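PDB 2YYB: GTP cyclohydrolase 1 type 2 homolog from Thermus thermophilus, which is of unknown function but probably binds divalent metal ions, as a member of the GTP cyclohydrolase I type 2/NIF3 family. Local coordinates for residues 11-16 and 103-108; 20-25 and 97-102; 176-181 and 199-204; 188-193 and 205-210. One frame throughout, in Å; residues are numbered along the deposited sequence.

Interaction 1: 11-16 and 103-108; sequences DAYLRI and HEEVGN
Arg-15 NH2 donates a weak hydrogen bond to Glu-104 OE2 at 3.0 Å, within a salt bridge. The N-H...O angle of 123° is what marks the bond as weak, and OE2 comes at the edge of the guanidinium. Charge attraction therefore seems to matter more here than hydrogen-bond alignment. The larger part of the contact is aromatic. CG of Tyr-13 is anti to the backbone N (chi1 -177°), which starts the ring toward the loop. His-103 lies over one face of that ring, with its NE2 3.3 Å from CZ of Tyr-13; centroids 4.4 Å apart and planes inclined at 41° make this an oblique pair. His-224 stacks on Tyr-13 as well. The phenol oxygen OH of Tyr-13 comes 3.3 Å from CB of Glu-105, and CE2 of Tyr-13 rests 3.8 Å from CG2 of Val-106. An alanine at Tyr-13 would probably leave the His-103 imidazole and the Val-106 methyl without their aromatic partner and open a gap between helix 3-13 and the loop. Asp-11 is satisfied through OD2, hydrogen-bonded to Tyr-94 OH. The backbone carbonyls of the last turn are met too: Arg-15 N bonds Ala-12 O at 2.9 Å and Ile-16 N bonds Asp-11 O at 3.3 Å, which, with positive phi at Arg-15, is the Schellman motif that ends a helix.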
loop_
_atom_site.group_PDB
_atom_site.type_symbol
_atom_site.label_atom_id
_atom_site.label_comp_id
_atom_site.label_asym_id
_atom_site.label_seq_id
_atom_site.Cartn_x
_atom_site.Cartn_y
_atom_site.Cartn_z
ATOM N N ASP A 11 1.237 29.665 -11.040
ATOM C CA ASP A 11 1.667 28.278 -11.029
ATOM C C ASP A 11 3.159 28.239 -11.373
ATOM O O ASP A 11 3.922 27.418 -10.849
ATOM C CB ASP A 11 0.874 27.467 -12.050
ATOM C CG ASP A 11 -0.603 27.353 -11.692
ATOM O OD1 ASP A 11 -1.392 26.981 -12.577
ATOM O OD2 ASP A 11 -0.979 27.620 -10.528
ATOM N N ALA A 12 3.574 29.147 -12.245
ATOM C CA ALA A 12 4.966 29.211 -12.669
ATOM C C ALA A 12 5.861 29.744 -11.563
ATOM O O ALA A 12 6.829 29.090 -11.163
ATOM C CB ALA A 12 5.089 30.094 -13.894
ATOM N N TYR A 13 5.517 30.933 -11.077
ATOM C CA TYR A 13 6.264 31.620 -10.037
ATOM C C TYR A 13 6.442 30.804 -8.781
ATOM O O TYR A 13 7.503 30.841 -8.167
ATOM C CB TYR A 13 5.570 32.938 -9.690
ATOM C CG TYR A 13 6.296 33.784 -8.670
ATOM C CD1 TYR A 13 7.546 34.343 -8.948
ATOM C CD2 TYR A 13 5.725 34.038 -7.431
ATOM C CE1 TYR A 13 8.205 35.141 -8.009
ATOM C CE2 TYR A 13 6.367 34.829 -6.485
ATOM C CZ TYR A 13 7.606 35.381 -6.773
ATOM O OH TYR A 13 8.223 36.177 -5.823
ATOM N N LEU A 14 5.400 30.080 -8.386
ATOM C CA LEU A 14 5.445 29.260 -7.182
ATOM C C LEU A 14 5.896 27.859 -7.557
ATOM O O LEU A 14 6.183 27.039 -6.691
ATOM C CB LEU A 14 4.056 29.218 -6.539
ATOM C CG LEU A 14 3.453 30.594 -6.233
ATOM C CD1 LEU A 14 1.988 30.451 -5.867
ATOM C CD2 LEU A 14 4.221 31.256 -5.103
ATOM N N ARG A 15 5.981 27.611 -8.863
ATOM C CA ARG A 15 6.367 26.312 -9.401
ATOM C C ARG A 15 5.777 25.187 -8.560
ATOM O O ARG A 15 6.484 24.406 -7.938
ATOM C CB ARG A 15 7.897 26.190 -9.511
ATOM C CG ARG A 15 8.686 26.683 -8.320
ATOM C CD ARG A 15 10.115 27.024 -8.725
ATOM N NE ARG A 15 10.705 27.978 -7.789
ATOM C CZ ARG A 15 11.726 28.788 -8.070
ATOM N NH1 ARG A 15 12.294 28.768 -9.275
ATOM N NH2 ARG A 15 12.168 29.640 -7.148
ATOM N N ILE A 16 4.455 25.122 -8.572
ATOM C CA ILE A 16 3.709 24.136 -7.815
ATOM C C ILE A 16 3.908 22.706 -8.294
ATOM O O ILE A 16 3.399 21.768 -7.679
ATOM C CB ILE A 16 2.204 24.468 -7.857
ATOM C CG1 ILE A 16 1.689 24.374 -9.300
ATOM C CG2 ILE A 16 1.980 25.873 -7.305
ATOM C CD1 ILE A 16 0.182 24.456 -9.432
ATOM N N HIS A 103 8.603 28.982 -0.855
ATOM C CA HIS A 103 9.123 30.024 -1.734
ATOM C C HIS A 103 10.156 30.941 -1.077
ATOM O O HIS A 103 9.899 31.517 -0.014
ATOM C CB HIS A 103 7.987 30.872 -2.295
ATOM C CG HIS A 103 8.349 31.575 -3.563
ATOM N ND1 HIS A 103 8.244 30.975 -4.799
ATOM C CD2 HIS A 103 8.876 32.803 -3.782
ATOM C CE1 HIS A 103 8.691 31.804 -5.726
ATOM N NE2 HIS A 103 9.082 32.919 -5.134
ATOM N N GLU A 104 11.315 31.078 -1.735
ATOM C CA GLU A 104 12.424 31.917 -1.245
ATOM C C GLU A 104 12.209 33.432 -1.344
ATOM O O GLU A 104 12.851 34.192 -0.617
ATOM C CB GLU A 104 13.745 31.562 -1.960
ATOM C CG GLU A 104 13.991 32.284 -3.286
ATOM C CD GLU A 104 13.146 31.741 -4.428
ATOM O OE1 GLU A 104 12.871 32.511 -5.381
ATOM O OE2 GLU A 104 12.766 30.547 -4.377
ATOM N N GLU A 105 11.320 33.870 -2.236
ATOM C CA GLU A 105 11.036 35.296 -2.408
ATOM C C GLU A 105 9.861 35.806 -1.574
ATOM O O GLU A 105 9.987 36.818 -0.891
ATOM C CB GLU A 105 10.777 35.608 -3.888
ATOM C CG GLU A 105 12.023 35.914 -4.696
ATOM C CD GLU A 105 12.703 37.200 -4.235
ATOM O OE1 GLU A 105 13.783 37.538 -4.777
ATOM O OE2 GLU A 105 12.154 37.878 -3.331
ATOM N N VAL A 106 8.724 35.111 -1.643
ATOM C CA VAL A 106 7.519 35.498 -0.901
ATOM C C VAL A 106 7.029 34.416 0.076
ATOM O O VAL A 106 5.979 34.575 0.709
ATOM C CB VAL A 106 6.351 35.838 -1.861
ATOM C CG1 VAL A 106 6.718 37.016 -2.729
ATOM C CG2 VAL A 106 6.008 34.633 -2.714
ATOM N N GLY A 107 7.794 33.328 0.195
ATOM C CA GLY A 107 7.423 32.241 1.085
ATOM C C GLY A 107 7.256 32.685 2.519
ATOM O O GLY A 107 7.933 33.607 2.961
ATOM N N ASN A 108 6.347 32.033 3.242
ATOM C CA ASN A 108 6.077 32.353 4.649
ATOM C C ASN A 108 7.373 32.485 5.420
ATOM O O ASN A 108 7.657 33.495 6.046
ATOM C CB ASN A 108 5.277 31.230 5.323
ATOM C CG ASN A 108 3.801 31.294 5.034
ATOM O OD1 ASN A 108 3.116 30.266 5.005
ATOM N ND2 ASN A 108 3.291 32.494 4.844
#

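Interaction 2: 20-25 and 97-102; sequences PQDPSL and HLPLDA
Asp-22 OD2 is gripped from two sequence regions: His-97 ND1 donates to it at 2.7 Å, and the Ser-24 amide N adds a weak bond at 3.4 Å. The histidine bond enters on the syn lone pair of OD2 with an N-H...O angle of 138°, and the oxygen stands somewhat out of the imidazole plane. OD1, the other carboxylate oxygen, takes the Leu-98 amide N at 2.9 Å, a straighter bond at 161° that also arrives on the syn side. CG of Asp-22 is anti to the backbone N (chi1 -166°), which carries it toward the start of the helix. This His-carboxylate pair lies where helix 98-102 begins, His-97 holding the N-cap position and Leu-98 being the first helical residue. An alanine at Asp-22 would probably leave the His-97 N-H and the Leu-98 amide without their acceptors and the imidazole less restrained in rotation. The ring of His-97 also meets those of His-64 and Trp-69 edge-to-face. Since His-64 is a predicted metal ligand, His-97 probably belongs to the surroundings of the site, and Asp-22 helps to hold it. Looser contacts flank the polar core: CD1 of Leu-98 lies 3.7 Å from CB of Asp-22. The Gln-21 side chain crosses that of Leu-98 at about a right angle, NE2 of Gln-21 3.5 Å from CD1 of Leu-98, while CB of Ser-24 sits 3.8 Å from ND1 of His-97.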
loop_
_atom_site.group_PDB
_atom_site.type_symbol
_atom_site.label_atom_id
_atom_site.label_comp_id
_atom_site.label_asym_id
_atom_site.label_seq_id
_atom_site.Cartn_x
_atom_site.Cartn_y
_atom_site.Cartn_z
ATOM N N PRO A 20 4.540 17.785 -5.630
ATOM C CA PRO A 20 3.541 16.768 -6.005
ATOM C C PRO A 20 2.983 15.922 -4.865
ATOM O O PRO A 20 2.017 15.186 -5.054
ATOM C CB PRO A 20 4.294 15.912 -7.016
ATOM C CG PRO A 20 5.684 15.894 -6.423
ATOM C CD PRO A 20 5.888 17.365 -6.067
ATOM N N GLN A 21 3.589 16.027 -3.688
ATOM C CA GLN A 21 3.152 15.254 -2.529
ATOM C C GLN A 21 2.389 16.102 -1.497
ATOM O O GLN A 21 2.318 15.754 -0.308
ATOM C CB GLN A 21 4.368 14.587 -1.867
ATOM C CG GLN A 21 5.295 15.519 -1.070
ATOM C CD GLN A 21 5.774 16.733 -1.856
ATOM O OE1 GLN A 21 5.995 16.667 -3.069
ATOM N NE2 GLN A 21 5.960 17.849 -1.155
ATOM N N ASP A 22 1.831 17.219 -1.958
ATOM C CA ASP A 22 1.068 18.105 -1.088
ATOM C C ASP A 22 -0.379 17.642 -1.201
ATOM O O ASP A 22 -0.941 17.630 -2.301
ATOM C CB ASP A 22 1.210 19.556 -1.563
ATOM C CG ASP A 22 0.733 20.566 -0.530
ATOM O OD1 ASP A 22 1.024 21.773 -0.700
ATOM O OD2 ASP A 22 0.071 20.157 0.448
ATOM N N PRO A 23 -0.998 17.229 -0.072
ATOM C CA PRO A 23 -2.392 16.769 -0.133
ATOM C C PRO A 23 -3.335 17.830 -0.701
ATOM O O PRO A 23 -4.234 17.513 -1.475
ATOM C CB PRO A 23 -2.706 16.408 1.324
ATOM C CG PRO A 23 -1.841 17.356 2.099
ATOM C CD PRO A 23 -0.538 17.296 1.329
ATOM N N SER A 24 -3.114 19.089 -0.332
ATOM C CA SER A 24 -3.962 20.178 -0.810
ATOM C C SER A 24 -3.815 20.367 -2.316
ATOM O O SER A 24 -2.733 20.197 -2.870
ATOM C CB SER A 24 -3.611 21.486 -0.108
ATOM O OG SER A 24 -2.569 22.142 -0.800
ATOM N N LEU A 25 -4.915 20.714 -2.968
ATOM C CA LEU A 25 -4.913 20.923 -4.409
ATOM C C LEU A 25 -4.392 22.337 -4.675
ATOM O O LEU A 25 -5.145 23.304 -4.581
ATOM C CB LEU A 25 -6.341 20.768 -4.952
ATOM C CG LEU A 25 -6.539 20.475 -6.437
ATOM C CD1 LEU A 25 -5.198 20.450 -7.146
ATOM C CD2 LEU A 25 -7.249 19.132 -6.588
ATOM N N HIS A 97 -0.336 26.043 -0.827
ATOM C CA HIS A 97 0.064 25.450 0.447
ATOM C C HIS A 97 1.584 25.359 0.671
ATOM O O HIS A 97 2.231 26.350 1.037
ATOM C CB HIS A 97 -0.541 24.055 0.570
ATOM C CG HIS A 97 -0.444 23.475 1.944
ATOM N ND1 HIS A 97 -0.667 22.142 2.202
ATOM C CD2 HIS A 97 -0.193 24.056 3.142
ATOM C CE1 HIS A 97 -0.562 21.923 3.502
ATOM N NE2 HIS A 97 -0.275 23.070 4.096
ATOM N N LEU A 98 2.145 24.168 0.462
ATOM C CA LEU A 98 3.573 23.978 0.667
ATOM C C LEU A 98 4.428 24.939 -0.161
ATOM O O LEU A 98 5.378 25.527 0.350
ATOM C CB LEU A 98 3.984 22.530 0.352
ATOM C CG LEU A 98 3.456 21.407 1.261
ATOM C CD1 LEU A 98 4.049 20.079 0.795
ATOM C CD2 LEU A 98 3.818 21.664 2.714
ATOM N N PRO A 99 4.093 25.120 -1.448
ATOM C CA PRO A 99 4.875 26.021 -2.294
ATOM C C PRO A 99 4.941 27.466 -1.815
ATOM O O PRO A 99 5.926 28.154 -2.073
ATOM C CB PRO A 99 4.219 25.861 -3.662
ATOM C CG PRO A 99 2.823 25.517 -3.326
ATOM C CD PRO A 99 2.964 24.549 -2.197
ATOM N N LEU A 100 3.908 27.925 -1.113
ATOM C CA LEU A 100 3.902 29.292 -0.601
ATOM C C LEU A 100 4.704 29.267 0.687
ATOM O O LEU A 100 5.275 30.273 1.101
ATOM C CB LEU A 100 2.475 29.765 -0.292
ATOM C CG LEU A 100 2.124 31.256 -0.428
ATOM C CD1 LEU A 100 0.928 31.581 0.476
ATOM C CD2 LEU A 100 3.301 32.131 -0.058
ATOM N N ASP A 101 4.724 28.106 1.334
ATOM C CA ASP A 101 5.467 27.939 2.575
ATOM C C ASP A 101 6.970 28.068 2.256
ATOM O O ASP A 101 7.677 28.886 2.857
ATOM C CB ASP A 101 5.133 26.564 3.212
ATOM C CG ASP A 101 4.079 26.665 4.326
ATOM O OD1 ASP A 101 3.313 25.708 4.572
ATOM O OD2 ASP A 101 4.012 27.717 4.984
ATOM N N ALA A 102 7.423 27.313 1.257
ATOM C CA ALA A 102 8.827 27.264 0.855
ATOM C C ALA A 102 9.406 28.380 0.007
ATOM O O ALA A 102 10.588 28.685 0.120
ATOM C CB ALA A 102 9.105 25.939 0.162
#

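Interaction 3: 176-181 and 199-204; sequences LLPKVD and FERGLN
Leu-203 sends CD2 against Leu-177 and Val-180, and this apolar trio is the enclosed side of the contact, all three residues buried. CD2 of Leu-203 is 4.0 Å from CG of Leu-177 and 4.3 Å from CB of Val-180; the two leucine side chains run alongside each other, pointing opposite ways. Phe-185 of strand 184-187 touches both Leu-177 and Val-180. Segment 199-204 carries the chain out of helix 195-200 into strand 204-207, which runs parallel to its neighbour 184-187, so this segment is the return limb of a beta-alpha-beta crossover. The helix closes with a Schellman motif: Gly-202 has positive phi, its N bonds Phe-199 O, and Leu-203 N bonds Thr-198 O. That turn brings Arg-201 and Leu-203 out toward the same short region, 177-180. Arg-201 forms the looser, polar side. Its CG is anti to the backbone N (chi1 -173°) and the chain bends at chi3 (68°); the guanidinium lies by exposed Pro-178, CZ of Arg-201 3.6 Å from CA of Pro-178 and NH1 of Arg-201 4.0 Å from O of Pro-178, which stands over one face. NH2 of Arg-201 comes 2.9 Å from O of Leu-177, but the angle is too poor for a hydrogen bond; that carbonyl instead accepts Val-180 N at 3.0 Å. The charge of Arg-201 is paired through NH2 with Glu-197 in a salt bridge. His-78 of the third subunit packs on Arg-201, so the Arg-201 side borders a subunit interface.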
loop_
_atom_site.group_PDB
_atom_site.type_symbol
_atom_site.label_atom_id
_atom_site.label_comp_id
_atom_site.label_asym_id
_atom_site.label_seq_id
_atom_site.Cartn_x
_atom_site.Cartn_y
_atom_site.Cartn_z
ATOM N N LEU A 176 8.705 18.083 12.646
ATOM C CA LEU A 176 10.119 18.202 12.263
ATOM C C LEU A 176 11.104 18.326 13.436
ATOM O O LEU A 176 12.312 18.404 13.218
ATOM C CB LEU A 176 10.320 19.408 11.341
ATOM C CG LEU A 176 9.892 19.320 9.869
ATOM C CD1 LEU A 176 9.792 20.738 9.271
ATOM C CD2 LEU A 176 10.893 18.464 9.096
ATOM N N LEU A 177 10.595 18.345 14.666
ATOM C CA LEU A 177 11.436 18.476 15.855
ATOM C C LEU A 177 12.711 17.627 15.876
ATOM O O LEU A 177 13.803 18.145 16.087
ATOM C CB LEU A 177 10.622 18.162 17.104
ATOM C CG LEU A 177 10.828 19.132 18.265
ATOM C CD1 LEU A 177 10.529 20.536 17.798
ATOM C CD2 LEU A 177 9.917 18.767 19.409
ATOM N N PRO A 178 12.585 16.311 15.648
ATOM C CA PRO A 178 13.712 15.376 15.645
ATOM C C PRO A 178 14.899 15.714 14.756
ATOM O O PRO A 178 16.015 15.263 15.018
ATOM C CB PRO A 178 13.054 14.060 15.252
ATOM C CG PRO A 178 11.925 14.498 14.388
ATOM C CD PRO A 178 11.361 15.619 15.207
ATOM N N LYS A 179 14.672 16.504 13.713
ATOM C CA LYS A 179 15.749 16.875 12.801
ATOM C C LYS A 179 16.325 18.265 13.101
ATOM O O LYS A 179 17.389 18.627 12.604
ATOM C CB LYS A 179 15.242 16.806 11.359
ATOM C CG LYS A 179 14.838 15.400 10.910
ATOM C CD LYS A 179 14.322 15.396 9.475
ATOM C CE LYS A 179 14.342 13.994 8.852
ATOM N NZ LYS A 179 13.410 13.026 9.518
ATOM N N VAL A 180 15.628 19.032 13.930
ATOM C CA VAL A 180 16.080 20.370 14.286
ATOM C C VAL A 180 17.489 20.320 14.837
ATOM O O VAL A 180 17.761 19.606 15.803
ATOM C CB VAL A 180 15.165 21.012 15.352
ATOM C CG1 VAL A 180 15.747 22.330 15.807
ATOM C CG2 VAL A 180 13.779 21.234 14.780
ATOM N N ASP A 181 18.386 21.087 14.233
ATOM C CA ASP A 181 19.766 21.110 14.687
ATOM C C ASP A 181 20.305 22.546 14.812
ATOM O O ASP A 181 21.453 22.828 14.459
ATOM C CB ASP A 181 20.619 20.281 13.725
ATOM C CG ASP A 181 20.895 20.998 12.410
ATOM O OD1 ASP A 181 19.998 21.691 11.891
ATOM O OD2 ASP A 181 22.020 20.855 11.887
ATOM N N PHE A 199 12.579 19.532 25.822
ATOM C CA PHE A 199 13.490 19.861 26.902
ATOM C C PHE A 199 14.632 18.855 27.050
ATOM O O PHE A 199 15.802 19.239 27.126
ATOM C CB PHE A 199 12.729 20.006 28.214
ATOM C CG PHE A 199 11.805 21.191 28.232
ATOM C CD1 PHE A 199 10.490 21.081 27.764
ATOM C CD2 PHE A 199 12.266 22.441 28.644
ATOM C CE1 PHE A 199 9.656 22.192 27.700
ATOM C CE2 PHE A 199 11.431 23.559 28.582
ATOM C CZ PHE A 199 10.129 23.432 28.107
ATOM N N GLU A 200 14.293 17.573 27.061
ATOM C CA GLU A 200 15.284 16.533 27.203
ATOM C C GLU A 200 16.383 16.654 26.184
ATOM O O GLU A 200 17.517 16.272 26.446
ATOM C CB GLU A 200 14.627 15.174 27.096
ATOM C CG GLU A 200 13.808 14.854 28.296
ATOM C CD GLU A 200 13.210 13.491 28.211
ATOM O OE1 GLU A 200 13.897 12.587 27.688
ATOM O OE2 GLU A 200 12.064 13.317 28.669
ATOM N N ARG A 201 16.057 17.192 25.023
ATOM C CA ARG A 201 17.056 17.347 23.989
ATOM C C ARG A 201 17.647 18.772 23.969
ATOM O O ARG A 201 18.326 19.163 23.013
ATOM C CB ARG A 201 16.452 16.985 22.628
ATOM C CG ARG A 201 17.488 16.956 21.524
ATOM C CD ARG A 201 17.078 16.055 20.391
ATOM N NE ARG A 201 15.930 16.588 19.687
ATOM C CZ ARG A 201 15.099 15.841 18.975
ATOM N NH1 ARG A 201 15.290 14.517 18.874
ATOM N NH2 ARG A 201 14.069 16.418 18.369
ATOM N N GLY A 202 17.395 19.533 25.035
ATOM C CA GLY A 202 17.899 20.891 25.138
ATOM C C GLY A 202 17.638 21.773 23.933
ATOM O O GLY A 202 18.529 22.478 23.458
ATOM N N LEU A 203 16.409 21.741 23.436
ATOM C CA LEU A 203 16.018 22.539 22.287
ATOM C C LEU A 203 15.334 23.820 22.747
ATOM O O LEU A 203 14.664 23.855 23.775
ATOM C CB LEU A 203 15.042 21.747 21.422
ATOM C CG LEU A 203 15.436 21.267 20.028
ATOM C CD1 LEU A 203 16.798 20.626 20.040
ATOM C CD2 LEU A 203 14.397 20.272 19.548
ATOM N N ASN A 204 15.535 24.881 21.989
ATOM C CA ASN A 204 14.888 26.147 22.274
ATOM C C ASN A 204 13.813 26.171 21.209
ATOM O O ASN A 204 14.114 25.951 20.024
ATOM C CB ASN A 204 15.839 27.321 22.044
ATOM C CG ASN A 204 16.678 27.656 23.261
ATOM O OD1 ASN A 204 17.782 28.199 23.120
ATOM N ND2 ASN A 204 16.162 27.360 24.461
#

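Interaction 4: 188-193 and 205-210; sequences GEPKHS and VIYAGH
Pro-190 lies on the ring of Tyr-207 where the two limbs of a beta-alpha-beta crossover meet, segment 188-193 leaving strand 184-187 and segment 205-210 running on from the parallel strand 204-207. CB of Pro-190 is 3.5 Å from the centroid of the Tyr-207 ring and 17° off its normal, which defines a CH-pi contact over the face. The opposite face carries CG1 of Val-205, so the phenol is sandwiched between two aliphatic groups. CG of Tyr-207 is anti to the carbonyl carbon (chi1 -67°), which starts the ring toward the proline. Glu-189 and His-210 are turned quite differently: their carboxylate and imidazole planes stand 88° apart, CD of Glu-189 lying 4.0 Å from CB of His-210. The main polar partner of Glu-189 lies outside: OE1 accepts from His-192 N of the third subunit, and the ring of that His-192 stacks on His-210, a predicted metal ligand. Beside these side chains the two backbones come together, with CA atoms of Gly-188 and Gly-209 4.0 Å apart. A CB on Gly-188 would run into Gly-209 O, and the backbone angles of Gly-209 themselves call for glycine. One hydrogen bond ties the loops that follow the two strands, Gly-209 N donating to Gly-188 O at 2.9 Å. That carbonyl O of Gly-188 also sits near the ring plane of Tyr-207, 3.6 Å from CB of Tyr-207.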
loop_
_atom_site.group_PDB
_atom_site.type_symbol
_atom_site.label_atom_id
_atom_site.label_comp_id
_atom_site.label_asym_id
_atom_site.label_seq_id
_atom_site.Cartn_x
_atom_site.Cartn_y
_atom_site.Cartn_z
ATOM N N GLY A 188 4.765 27.676 14.423
ATOM C CA GLY A 188 3.559 28.288 14.939
ATOM C C GLY A 188 2.766 27.551 16.001
ATOM O O GLY A 188 2.493 28.097 17.059
ATOM N N GLU A 189 2.397 26.305 15.729
ATOM C CA GLU A 189 1.558 25.559 16.658
ATOM C C GLU A 189 2.283 24.549 17.534
ATOM O O GLU A 189 3.046 23.719 17.039
ATOM C CB GLU A 189 0.437 24.863 15.873
ATOM C CG GLU A 189 -0.915 24.898 16.572
ATOM C CD GLU A 189 -2.092 24.583 15.631
ATOM O OE1 GLU A 189 -3.263 24.704 16.065
ATOM O OE2 GLU A 189 -1.850 24.222 14.461
ATOM N N PRO A 190 2.051 24.612 18.857
ATOM C CA PRO A 190 2.648 23.728 19.857
ATOM C C PRO A 190 1.847 22.431 20.040
ATOM O O PRO A 190 0.615 22.449 20.064
ATOM C CB PRO A 190 2.613 24.583 21.114
ATOM C CG PRO A 190 1.296 25.244 20.991
ATOM C CD PRO A 190 1.316 25.700 19.528
ATOM N N LYS A 191 2.547 21.313 20.183
ATOM C CA LYS A 191 1.894 20.022 20.386
ATOM C C LYS A 191 2.301 19.395 21.720
ATOM O O LYS A 191 3.481 19.334 22.051
ATOM C CB LYS A 191 2.246 19.067 19.240
ATOM C CG LYS A 191 1.311 19.154 18.043
ATOM C CD LYS A 191 1.796 18.332 16.820
ATOM C CE LYS A 191 2.037 16.848 17.126
ATOM N NZ LYS A 191 0.873 16.153 17.776
ATOM N N HIS A 192 1.323 18.934 22.487
ATOM C CA HIS A 192 1.629 18.301 23.753
ATOM C C HIS A 192 2.632 17.154 23.553
ATOM O O HIS A 192 3.589 17.012 24.307
ATOM C CB HIS A 192 0.360 17.740 24.387
ATOM C CG HIS A 192 0.616 16.917 25.615
ATOM N ND1 HIS A 192 0.901 17.474 26.845
ATOM C CD2 HIS A 192 0.677 15.574 25.790
ATOM C CE1 HIS A 192 1.122 16.509 27.722
ATOM N NE2 HIS A 192 0.994 15.348 27.106
ATOM N N SER A 193 2.420 16.334 22.528
ATOM C CA SER A 193 3.309 15.202 22.296
ATOM C C SER A 193 4.800 15.508 22.078
ATOM O O SER A 193 5.591 14.573 22.007
ATOM C CB SER A 193 2.803 14.365 21.123
ATOM O OG SER A 193 2.926 15.075 19.908
ATOM N N VAL A 205 12.570 26.406 21.614
ATOM C CA VAL A 205 11.487 26.448 20.645
ATOM C C VAL A 205 10.544 27.581 20.963
ATOM O O VAL A 205 10.168 27.767 22.121
ATOM C CB VAL A 205 10.657 25.133 20.630
ATOM C CG1 VAL A 205 9.532 25.240 19.601
ATOM C CG2 VAL A 205 11.545 23.959 20.324
ATOM N N ILE A 206 10.171 28.341 19.937
ATOM C CA ILE A 206 9.232 29.452 20.111
ATOM C C ILE A 206 8.010 29.180 19.229
ATOM O O ILE A 206 8.148 28.990 18.013
ATOM C CB ILE A 206 9.824 30.827 19.647
ATOM C CG1 ILE A 206 11.102 31.174 20.412
ATOM C CG2 ILE A 206 8.781 31.929 19.851
ATOM C CD1 ILE A 206 10.859 31.569 21.835
ATOM N N TYR A 207 6.828 29.160 19.841
ATOM C CA TYR A 207 5.562 28.937 19.118
ATOM C C TYR A 207 4.868 30.286 18.966
ATOM O O TYR A 207 4.375 30.841 19.941
ATOM C CB TYR A 207 4.657 27.960 19.892
ATOM C CG TYR A 207 5.232 26.569 19.940
ATOM C CD1 TYR A 207 5.382 25.824 18.771
ATOM C CD2 TYR A 207 5.707 26.021 21.138
ATOM C CE1 TYR A 207 5.999 24.571 18.787
ATOM C CE2 TYR A 207 6.328 24.760 21.160
ATOM C CZ TYR A 207 6.470 24.052 19.980
ATOM O OH TYR A 207 7.110 22.842 19.965
ATOM N N ALA A 208 4.833 30.808 17.741
ATOM C CA ALA A 208 4.230 32.116 17.503
ATOM C C ALA A 208 2.826 32.134 16.883
ATOM O O ALA A 208 2.360 33.183 16.419
ATOM C CB ALA A 208 5.185 32.960 16.670
ATOM N N GLY A 209 2.154 30.985 16.882
ATOM C CA GLY A 209 0.809 30.905 16.336
ATOM C C GLY A 209 0.764 30.350 14.928
ATOM O O GLY A 209 1.602 30.699 14.106
ATOM N N HIS A 210 -0.196 29.475 14.642
ATOM C CA HIS A 210 -0.304 28.912 13.302
ATOM C C HIS A 210 -0.789 30.019 12.357
ATOM O O HIS A 210 -0.265 30.187 11.255
ATOM C CB HIS A 210 -1.285 27.735 13.298
ATOM C CG HIS A 210 -1.157 26.839 12.104
ATOM N ND1 HIS A 210 -1.141 27.314 10.810
ATOM C CD2 HIS A 210 -1.082 25.490 12.010
ATOM C CE1 HIS A 210 -1.064 26.295 9.971
ATOM N NE2 HIS A 210 -1.027 25.177 10.674
#

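In the fold
Interactions 1 and 2 form one cluster, nested along the chain and joined where Asn-108 N probably bonds Leu-100 O; both lie about 11 Å from the chain centre, and interaction 2 uses helix 98-102 itself and interaction 1 the loop that follows it. Interactions 3 and 4 share a different region, the connections around strands 184-187 and 204-207, and their segments alternate in sequence. Interaction 3 is the outermost, its centre about 23 Å from the chain centre, yet Leu-177, Val-180 and Leu-203 are buried. Interaction 2 contains Asp-101 and interaction 4 His-210, both predicted ligands of metal 1. Polar bonds dominate interaction 2, apolar contact carries interaction 3, and interactions 1 and 4 combine aromatic contacts with a weak salt-bridge bond and a backbone bond respectively.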